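Local structure of structural polyprotein, VP3 (Israeli acute paralysis virus, 5CDD) at residues B[176-180]-B[181-185]; B[224-227]-B[228-231]; B[247-250]-B[251-254]; B[207-211]-B[212-216]. The protein probably serves as a structural building block of the viral capsid, one of the jelly-roll coat proteins released from the structural polyprotein. One frame throughout, in Å; residues are numbered along the deposited sequence.

All four contacts are local, at turns, a helix start or a loop in connections of the jelly-roll capsid domain, and no ligand site links them. Contact 1 lies in the loop between strands 171-173 and 189-194, within the connection from strand 150-159, whereas contact 3 joins strand 236-247 of the same sheet to strand 255-265 of the other. Contact 4 leads into strand 214-215, and contact 2 follows it on the way to strand 236-247. Contacts 2 and 4, with centres about 17 Å apart, are the pair that touches, Asn-229 OD1 lying 3.9 Å from Lys-215 CD. Contact 3 is remote, its centre about 28 Å from that of contact 1 and 44 Å from that of contact 4.

Contact 1: residues B[176-180]-B[181-185]; sequences DQLTG and AVAPS
Thr-179 and Ala-183 are joined by a backbone hydrogen bond in which Ala-183 N donates to Thr-179 O over 2.8 Å. The N-H...O angle of 142° shows a bent bond on the donor side, but the donor lies nearly in line with the carbonyl, at a C=O...N angle of 169°. A bond from residue i+4 back to residue i, closed by right-handed helical backbone angles at Gly-180, Ala-181 and Val-182, defines an alpha-turn.

Two side chains pack against the residues before the turn and its first residue. Val-182 sends CG1 across Thr-179, with CG1 3.2 Å from Thr-179 OG1, and the same Val-182 methyl reaches Gln-177 O at 3.4 Å. Its chi1 of 52° sets CG1 between the backbone N and the carbonyl carbon, the branch aimed at the preceding residues, while CG2 stands anti to N. Ala-183 CB sits over the chain at Leu-178, 3.8 Å from Leu-178 CA, and meets the leucine side chain more loosely, at 4.4 Å from CD2.

Farther out, Arg-241 NH1 of strand 236-247 donates to both Leu-178 O and Ala-183 O, tying the residue just before the turn and its last residue to the sheet. Tyr-195 of a neighbouring subunit packs on Leu-178 and Ala-183. The segments are thus held mainly by carbonyl groups: one is satisfied within the turn and two share an arginine, whose positive charge would be expected to strengthen the bonds.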
loop_
_atom_site.group_PDB
_atom_site.type_symbol
_atom_site.label_atom_id
_atom_site.label_comp_id
_atom_site.label_asym_id
_atom_site.label_seq_id
_atom_site.Cartn_x
_atom_site.Cartn_y
_atom_site.Cartn_z
ATOM N N ASP B 176 36.956 -31.359 57.454
ATOM C CA ASP B 176 36.714 -32.479 58.357
ATOM C C ASP B 176 35.442 -33.238 58.003
ATOM O O ASP B 176 35.315 -34.423 58.296
ATOM C CB ASP B 176 36.624 -31.987 59.804
ATOM C CG ASP B 176 37.839 -31.187 60.224
ATOM O OD1 ASP B 176 38.965 -31.723 60.148
ATOM O OD2 ASP B 176 37.663 -30.021 60.635
ATOM N N GLN B 177 34.507 -32.550 57.361
ATOM C CA GLN B 177 33.239 -33.153 56.978
ATOM C C GLN B 177 33.291 -33.825 55.618
ATOM O O GLN B 177 32.344 -34.501 55.223
ATOM C CB GLN B 177 32.148 -32.084 56.962
ATOM C CG GLN B 177 31.804 -31.545 58.331
ATOM C CD GLN B 177 30.486 -32.083 58.848
ATOM O OE1 GLN B 177 29.413 -31.659 58.411
ATOM N NE2 GLN B 177 30.558 -33.028 59.779
ATOM N N LEU B 178 34.399 -33.654 54.905
ATOM C CA LEU B 178 34.529 -34.227 53.576
ATOM C C LEU B 178 35.593 -35.314 53.449
ATOM O O LEU B 178 36.285 -35.399 52.434
ATOM C CB LEU B 178 34.788 -33.101 52.570
ATOM C CG LEU B 178 33.648 -32.084 52.449
ATOM C CD1 LEU B 178 34.099 -30.902 51.623
ATOM C CD2 LEU B 178 32.431 -32.748 51.822
ATOM N N THR B 179 35.710 -36.143 54.483
ATOM C CA THR B 179 36.665 -37.247 54.486
ATOM C C THR B 179 35.982 -38.552 54.077
ATOM O O THR B 179 34.787 -38.729 54.298
ATOM C CB THR B 179 37.283 -37.452 55.869
ATOM O OG1 THR B 179 36.248 -37.757 56.814
ATOM C CG2 THR B 179 38.056 -36.204 56.293
ATOM N N GLY B 180 36.751 -39.466 53.500
ATOM C CA GLY B 180 36.200 -40.735 53.050
ATOM C C GLY B 180 35.171 -41.459 53.905
ATOM O O GLY B 180 34.345 -42.193 53.358
ATOM N N ALA B 181 35.210 -41.264 55.224
ATOM C CA ALA B 181 34.288 -41.935 56.141
ATOM C C ALA B 181 32.939 -41.243 56.256
ATOM O O ALA B 181 31.897 -41.854 56.041
ATOM C CB ALA B 181 34.925 -42.050 57.515
ATOM N N VAL B 182 32.963 -39.959 56.585
ATOM C CA VAL B 182 31.734 -39.195 56.728
ATOM C C VAL B 182 31.184 -38.744 55.380
ATOM O O VAL B 182 30.038 -38.330 55.291
ATOM C CB VAL B 182 31.966 -37.967 57.640
ATOM C CG1 VAL B 182 33.154 -37.188 57.145
ATOM C CG2 VAL B 182 30.751 -37.074 57.659
ATOM N N ALA B 183 31.995 -38.847 54.331
ATOM C CA ALA B 183 31.565 -38.435 52.999
ATOM C C ALA B 183 31.975 -39.423 51.914
ATOM O O ALA B 183 32.923 -39.177 51.164
ATOM C CB ALA B 183 32.126 -37.052 52.683
ATOM N N PRO B 184 31.265 -40.560 51.826
ATOM C CA PRO B 184 31.526 -41.613 50.837
ATOM C C PRO B 184 31.157 -41.184 49.418
ATOM O O PRO B 184 30.010 -40.820 49.153
ATOM C CB PRO B 184 30.646 -42.769 51.320
ATOM C CG PRO B 184 30.499 -42.512 52.794
ATOM C CD PRO B 184 30.285 -41.026 52.822
ATOM N N SER B 185 32.124 -41.235 48.507
ATOM C CA SER B 185 31.880 -40.845 47.122
ATOM C C SER B 185 31.713 -42.061 46.217
ATOM O O SER B 185 32.200 -42.077 45.086
ATOM C CB SER B 185 33.038 -39.993 46.605
ATOM O OG SER B 185 34.235 -40.748 46.565
#

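Contact 2: residues B[224-227]-B[228-231]; sequences SENN and WNFH
Asn-227 meets His-231, four residues on, with both its side chain and its backbone carbonyl. Among the polar groups, Asn-227 ND2 comes to the edge of the imidazole, in the ring plane, 3.5 Å from His-231 NE2. The amide and ring planes are nevertheless 79° apart, so the two flat groups do not stack. His-231 CG lies beside its own backbone N (chi1 -66°), which carries the imidazole back toward the start of the helix. Asn-226 OD1 and Asn-229 ND2 are merely near each other, 3.9 Å apart, with their amides again steeply inclined. Asn-226 ND2 is hydrogen-bonded to Gly-221 O.

Carbon contacts gather round Asn-227 O. Asn-227 O approaches the imidazole obliquely, 3.0 Å from His-231 CD2, and lies 3.5 Å from Phe-230 CB. The Phe-230 ring points elsewhere, but its CD2 stands 4.0 Å above the plane of the His-231 ring, offset toward the rim. Phe-230 continues inward against Ile-171 of strand 171-173 and the ring of Phe-234, while Trp-228 packs on Lys-162 and Asn-229 on Tyr-119, both of a neighbouring subunit.

Asn-227 occupies the N-cap position of helix 228-231 without making a side-chain capping bond. The one-turn helix belongs to the connection from strand 214-215 to strand 236-247, consistent with the GH loop of a picornavirus-like jelly roll.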
loop_
_atom_site.group_PDB
_atom_site.type_symbol
_atom_site.label_atom_id
_atom_site.label_comp_id
_atom_site.label_asym_id
_atom_site.label_seq_id
_atom_site.Cartn_x
_atom_site.Cartn_y
_atom_site.Cartn_z
ATOM N N SER B 224 29.882 -14.787 58.751
ATOM C CA SER B 224 29.128 -15.479 59.793
ATOM C C SER B 224 27.646 -15.132 59.805
ATOM O O SER B 224 26.795 -16.018 59.843
ATOM C CB SER B 224 29.722 -15.161 61.165
ATOM O OG SER B 224 31.107 -15.456 61.196
ATOM N N GLU B 225 27.341 -13.841 59.773
ATOM C CA GLU B 225 25.956 -13.393 59.804
ATOM C C GLU B 225 25.281 -13.404 58.440
ATOM O O GLU B 225 24.064 -13.567 58.347
ATOM C CB GLU B 225 25.879 -11.987 60.398
ATOM C CG GLU B 225 26.378 -11.880 61.835
ATOM C CD GLU B 225 25.580 -12.736 62.806
ATOM O OE1 GLU B 225 24.331 -12.679 62.765
ATOM O OE2 GLU B 225 26.201 -13.456 63.618
ATOM N N ASN B 226 26.060 -13.232 57.381
ATOM C CA ASN B 226 25.490 -13.219 56.043
ATOM C C ASN B 226 26.156 -14.258 55.150
ATOM O O ASN B 226 27.181 -13.991 54.534
ATOM C CB ASN B 226 25.634 -11.817 55.443
ATOM C CG ASN B 226 24.984 -11.690 54.079
ATOM O OD1 ASN B 226 23.844 -12.112 53.877
ATOM N ND2 ASN B 226 25.698 -11.082 53.140
ATOM N N ASN B 227 25.553 -15.440 55.077
ATOM C CA ASN B 227 26.090 -16.528 54.272
ATOM C C ASN B 227 24.985 -17.242 53.502
ATOM O O ASN B 227 25.203 -18.323 52.962
ATOM C CB ASN B 227 26.826 -17.525 55.177
ATOM C CG ASN B 227 25.886 -18.294 56.086
ATOM O OD1 ASN B 227 25.023 -17.711 56.735
ATOM N ND2 ASN B 227 26.050 -19.610 56.133
ATOM N N TRP B 228 23.803 -16.634 53.441
ATOM C CA TRP B 228 22.690 -17.260 52.736
ATOM C C TRP B 228 22.717 -17.107 51.226
ATOM O O TRP B 228 22.366 -18.035 50.498
ATOM C CB TRP B 228 21.348 -16.738 53.244
ATOM C CG TRP B 228 20.206 -17.572 52.749
ATOM C CD1 TRP B 228 19.927 -18.862 53.100
ATOM C CD2 TRP B 228 19.185 -17.180 51.811
ATOM N NE1 TRP B 228 18.796 -19.295 52.447
ATOM C CE2 TRP B 228 18.325 -18.288 51.656
ATOM C CE3 TRP B 228 18.920 -16.003 51.099
ATOM C CZ2 TRP B 228 17.212 -18.251 50.805
ATOM C CZ3 TRP B 228 17.810 -15.970 50.254
ATOM C CH2 TRP B 228 16.970 -17.088 50.118
ATOM N N ASN B 229 23.103 -15.929 50.752
ATOM C CA ASN B 229 23.159 -15.696 49.317
ATOM C C ASN B 229 24.247 -16.557 48.715
ATOM O O ASN B 229 24.180 -16.938 47.548
ATOM C CB ASN B 229 23.446 -14.227 49.008
ATOM C CG ASN B 229 22.290 -13.321 49.367
ATOM O OD1 ASN B 229 21.160 -13.519 48.910
ATOM N ND2 ASN B 229 22.564 -12.316 50.190
ATOM N N PHE B 230 25.250 -16.864 49.529
ATOM C CA PHE B 230 26.364 -17.689 49.100
ATOM C C PHE B 230 25.859 -19.067 48.696
ATOM O O PHE B 230 26.179 -19.565 47.617
ATOM C CB PHE B 230 27.378 -17.826 50.233
ATOM C CG PHE B 230 28.535 -18.715 49.899
ATOM C CD1 PHE B 230 29.536 -18.280 49.039
ATOM C CD2 PHE B 230 28.606 -20.003 50.414
ATOM C CE1 PHE B 230 30.592 -19.118 48.694
ATOM C CE2 PHE B 230 29.655 -20.849 50.077
ATOM C CZ PHE B 230 30.650 -20.407 49.215
ATOM N N HIS B 231 25.064 -19.677 49.567
ATOM C CA HIS B 231 24.518 -21.003 49.312
ATOM C C HIS B 231 23.502 -21.001 48.178
ATOM O O HIS B 231 23.326 -22.007 47.492
ATOM C CB HIS B 231 23.874 -21.558 50.585
ATOM C CG HIS B 231 24.854 -21.826 51.685
ATOM N ND1 HIS B 231 25.884 -22.734 51.556
ATOM C CD2 HIS B 231 24.969 -21.298 52.926
ATOM C CE1 HIS B 231 26.592 -22.752 52.671
ATOM N NE2 HIS B 231 26.058 -21.890 53.518
#

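Contact 3: residues B[247-250]-B[251-254]; sequences MAPD and TVSD
Val-252 N donates to Pro-249 O over 3.4 Å, a long and weak bond that is fairly straight, with an N-H...O angle of 159°. This bond closes a type I beta turn, Pro-249 to Val-252, in the connection between strands 236-247 and 255-265, consistent with the HI loop of the jelly roll.

Apolar packing supplements the weak bond. Chi1 of -63° puts Val-252 CG1 anti to the carbonyl carbon and leaves CG2 between the backbone N and the carbonyl carbon, turned back on the incoming chain. Val-252 CG2 lies 3.8 Å from Pro-249 CD, the two side chains set at a slant, and 4.0 Å from Ala-248 CB. Val-252 is also packed against Phe-148 of its own chain and Phe-86 of a neighbouring subunit.

At the apex, Asp-250 and Thr-251 cross at about a right angle; Asp-250 OD1 comes to 3.2 Å from Thr-251 N, but the poor angle rules out a hydrogen bond. Thr-251 OG1 instead leans over the proline, 3.5 Å from Pro-249 CB. After the turn, Ser-253 O receives a hydrogen bond from His-149 NE2, and Ser-253 O also lies 3.5 Å from Ala-248 CB.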
loop_
_atom_site.group_PDB
_atom_site.type_symbol
_atom_site.label_atom_id
_atom_site.label_comp_id
_atom_site.label_asym_id
_atom_site.label_seq_id
_atom_site.Cartn_x
_atom_site.Cartn_y
_atom_site.Cartn_z
ATOM N N MET B 247 53.139 -41.138 45.168
ATOM C CA MET B 247 54.406 -41.859 45.214
ATOM C C MET B 247 55.432 -41.078 44.410
ATOM O O MET B 247 55.097 -40.497 43.383
ATOM C CB MET B 247 54.226 -43.250 44.615
ATOM C CG MET B 247 53.221 -44.108 45.359
ATOM S SD MET B 247 53.916 -44.868 46.845
ATOM C CE MET B 247 53.808 -43.548 48.040
ATOM N N ALA B 248 56.680 -41.062 44.865
ATOM C CA ALA B 248 57.709 -40.319 44.154
ATOM C C ALA B 248 59.124 -40.699 44.550
ATOM O O ALA B 248 59.493 -40.586 45.714
ATOM C CB ALA B 248 57.509 -38.834 44.383
ATOM N N PRO B 249 59.942 -41.156 43.581
ATOM C CA PRO B 249 61.322 -41.524 43.905
ATOM C C PRO B 249 61.965 -40.261 44.473
ATOM O O PRO B 249 61.426 -39.163 44.303
ATOM C CB PRO B 249 61.909 -41.893 42.544
ATOM C CG PRO B 249 60.723 -42.383 41.784
ATOM C CD PRO B 249 59.669 -41.377 42.151
ATOM N N ASP B 250 63.103 -40.390 45.142
ATOM C CA ASP B 250 63.738 -39.202 45.694
ATOM C C ASP B 250 64.584 -38.481 44.649
ATOM O O ASP B 250 65.255 -37.493 44.954
ATOM C CB ASP B 250 64.575 -39.554 46.928
ATOM C CG ASP B 250 65.764 -40.426 46.603
ATOM O OD1 ASP B 250 65.748 -41.083 45.543
ATOM O OD2 ASP B 250 66.711 -40.458 47.418
ATOM N N THR B 251 64.548 -38.977 43.415
ATOM C CA THR B 251 65.281 -38.354 42.320
ATOM C C THR B 251 64.489 -37.133 41.866
ATOM O O THR B 251 65.025 -36.218 41.236
ATOM C CB THR B 251 65.443 -39.312 41.130
ATOM O OG1 THR B 251 64.173 -39.881 40.783
ATOM C CG2 THR B 251 66.417 -40.417 41.487
ATOM N N VAL B 252 63.203 -37.135 42.205
ATOM C CA VAL B 252 62.299 -36.050 41.859
ATOM C C VAL B 252 61.774 -35.390 43.126
ATOM O O VAL B 252 62.252 -35.666 44.226
ATOM C CB VAL B 252 61.094 -36.561 41.048
ATOM C CG1 VAL B 252 61.564 -37.141 39.730
ATOM C CG2 VAL B 252 60.331 -37.606 41.845
ATOM N N SER B 253 60.779 -34.528 42.965
ATOM C CA SER B 253 60.194 -33.826 44.098
ATOM C C SER B 253 59.104 -34.646 44.779
ATOM O O SER B 253 58.444 -35.467 44.144
ATOM C CB SER B 253 59.613 -32.491 43.637
ATOM O OG SER B 253 58.993 -31.812 44.715
ATOM N N ASP B 254 58.926 -34.422 46.077
ATOM C CA ASP B 254 57.905 -35.122 46.845
ATOM C C ASP B 254 56.603 -34.335 46.724
ATOM O O ASP B 254 55.656 -34.543 47.489
ATOM C CB ASP B 254 58.317 -35.222 48.315
ATOM C CG ASP B 254 58.503 -33.862 48.960
ATOM O OD1 ASP B 254 59.341 -33.081 48.462
ATOM O OD2 ASP B 254 57.811 -33.576 49.961
#

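Contact 4: residues B[207-211]-B[212-216]; sequences FVSNK and MFLKT
Phe-207 and Leu-214 meet across the loop, their side chains crossing obliquely. The far end of the phenyl ring does the touching: Phe-207 CE1 lies 3.6 Å from Leu-214 CD1, and Phe-207 CZ is 3.7 Å from Leu-214 CG. The neighbouring ring atom Phe-207 CE2 comes within 3.5 Å of Met-212 O. Leu-214 CD1 and Met-212 O both approach the ring obliquely, so no stacking is involved. With CG opposite the backbone N (chi1 -171°), the ring extends from the 207-211 backbone over the chain at 212-214. The ring also meets Trp-133 of strand 132-144 edge-to-face.

The second branch of Leu-214 serves a different pair. Leu-214 CD2 is 3.8 Å from Ser-209 OG and 3.9 Å from Lys-211 CD, the lysine chain passing the leucine at about a right angle. Ser-209 is itself fixed by an ST turn, its OG accepting from Lys-211 N at 3.3 Å with an N-H...O angle of 143°. The lysine chain is extended out to CE and bends only at its last torsion (chi4 58°), bringing NZ to a weak hydrogen bond with Asn-210 OD1.

Around this fold-back, Arg-134 NH1 donates to Met-212 O. Backbone hydrogen bonds from Met-212 and from Asn-210 reach two different neighbouring subunits, placing the loop at an interface. No hydrogen bond joins 207-211 to 212-216: apart from chain continuity, their side-chain contact is mainly carbon packing about Leu-214, while polar groups order the 207-211 side and Lys-211 NZ is turned away from the apolar patch.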
loop_
_atom_site.group_PDB
_atom_site.type_symbol
_atom_site.label_atom_id
_atom_site.label_comp_id
_atom_site.label_asym_id
_atom_site.label_seq_id
_atom_site.Cartn_x
_atom_site.Cartn_y
_atom_site.Cartn_z
ATOM N N PHE B 207 23.989 -27.816 34.473
ATOM C CA PHE B 207 23.199 -27.155 35.502
ATOM C C PHE B 207 22.171 -28.101 36.113
ATOM O O PHE B 207 21.286 -28.604 35.420
ATOM C CB PHE B 207 22.479 -25.942 34.909
ATOM C CG PHE B 207 21.818 -25.065 35.937
ATOM C CD1 PHE B 207 22.570 -24.173 36.696
ATOM C CD2 PHE B 207 20.445 -25.129 36.144
ATOM C CE1 PHE B 207 21.960 -23.353 37.646
ATOM C CE2 PHE B 207 19.826 -24.315 37.090
ATOM C CZ PHE B 207 20.586 -23.425 37.842
ATOM N N VAL B 208 22.298 -28.348 37.413
ATOM C CA VAL B 208 21.358 -29.209 38.124
ATOM C C VAL B 208 20.913 -28.525 39.408
ATOM O O VAL B 208 21.730 -28.200 40.271
ATOM C CB VAL B 208 21.976 -30.583 38.469
ATOM C CG1 VAL B 208 22.240 -31.363 37.190
ATOM C CG2 VAL B 208 23.262 -30.402 39.265
ATOM N N SER B 209 19.608 -28.300 39.522
ATOM C CA SER B 209 19.045 -27.642 40.690
ATOM C C SER B 209 17.525 -27.736 40.639
ATOM O O SER B 209 16.955 -28.070 39.602
ATOM C CB SER B 209 19.477 -26.172 40.711
ATOM O OG SER B 209 18.983 -25.500 41.853
ATOM N N ASN B 210 16.873 -27.458 41.764
ATOM C CA ASN B 210 15.418 -27.495 41.821
ATOM C C ASN B 210 14.912 -26.090 41.513
ATOM O O ASN B 210 13.742 -25.765 41.718
ATOM C CB ASN B 210 14.945 -27.964 43.202
ATOM C CG ASN B 210 15.423 -27.066 44.316
ATOM O OD1 ASN B 210 16.577 -26.639 44.336
ATOM N ND2 ASN B 210 14.539 -26.783 45.266
ATOM N N LYS B 211 15.824 -25.263 41.015
ATOM C CA LYS B 211 15.517 -23.895 40.634
ATOM C C LYS B 211 15.870 -23.743 39.165
ATOM O O LYS B 211 16.707 -24.476 38.639
ATOM C CB LYS B 211 16.344 -22.909 41.455
ATOM C CG LYS B 211 16.124 -23.020 42.942
ATOM C CD LYS B 211 16.997 -22.038 43.694
ATOM C CE LYS B 211 16.887 -22.262 45.191
ATOM N NZ LYS B 211 17.264 -23.658 45.563
ATOM N N MET B 212 15.229 -22.791 38.503
ATOM C CA MET B 212 15.486 -22.547 37.094
ATOM C C MET B 212 16.797 -21.786 36.913
ATOM O O MET B 212 17.532 -22.002 35.947
ATOM C CB MET B 212 14.339 -21.745 36.496
ATOM C CG MET B 212 13.015 -22.466 36.484
ATOM S SD MET B 212 11.799 -21.534 35.550
ATOM C CE MET B 212 11.602 -22.600 34.138
ATOM N N PHE B 213 17.075 -20.890 37.855
ATOM C CA PHE B 213 18.284 -20.078 37.840
ATOM C C PHE B 213 18.787 -19.949 39.274
ATOM O O PHE B 213 18.017 -20.104 40.223
ATOM C CB PHE B 213 17.984 -18.676 37.307
ATOM C CG PHE B 213 17.348 -18.653 35.945
ATOM C CD1 PHE B 213 18.095 -18.929 34.804
ATOM C CD2 PHE B 213 16.006 -18.311 35.801
ATOM C CE1 PHE B 213 17.516 -18.859 33.538
ATOM C CE2 PHE B 213 15.418 -18.238 34.543
ATOM C CZ PHE B 213 16.175 -18.511 33.409
ATOM N N LEU B 214 20.077 -19.663 39.430
ATOM C CA LEU B 214 20.671 -19.487 40.752
ATOM C C LEU B 214 21.145 -18.046 40.902
ATOM O O LEU B 214 21.424 -17.372 39.911
ATOM C CB LEU B 214 21.846 -20.447 40.946
ATOM C CG LEU B 214 21.498 -21.926 41.126
ATOM C CD1 LEU B 214 22.770 -22.752 41.151
ATOM C CD2 LEU B 214 20.718 -22.117 42.416
ATOM N N LYS B 215 21.229 -17.573 42.141
ATOM C CA LYS B 215 21.657 -16.206 42.399
ATOM C C LYS B 215 23.107 -15.984 41.988
ATOM O O LYS B 215 23.875 -16.933 41.851
ATOM C CB LYS B 215 21.459 -15.865 43.879
ATOM C CG LYS B 215 19.990 -15.763 44.294
ATOM C CD LYS B 215 19.838 -15.238 45.720
ATOM C CE LYS B 215 18.381 -14.927 46.060
ATOM N NZ LYS B 215 17.513 -16.137 46.084
ATOM N N THR B 216 23.477 -14.723 41.787
ATOM C CA THR B 216 24.835 -14.385 41.377
ATOM C C THR B 216 25.619 -13.634 42.448
ATOM O O THR B 216 26.700 -13.117 42.178
ATOM C CB THR B 216 24.824 -13.521 40.097
ATOM O OG1 THR B 216 24.164 -12.278 40.372
ATOM C CG2 THR B 216 24.113 -14.250 38.963
#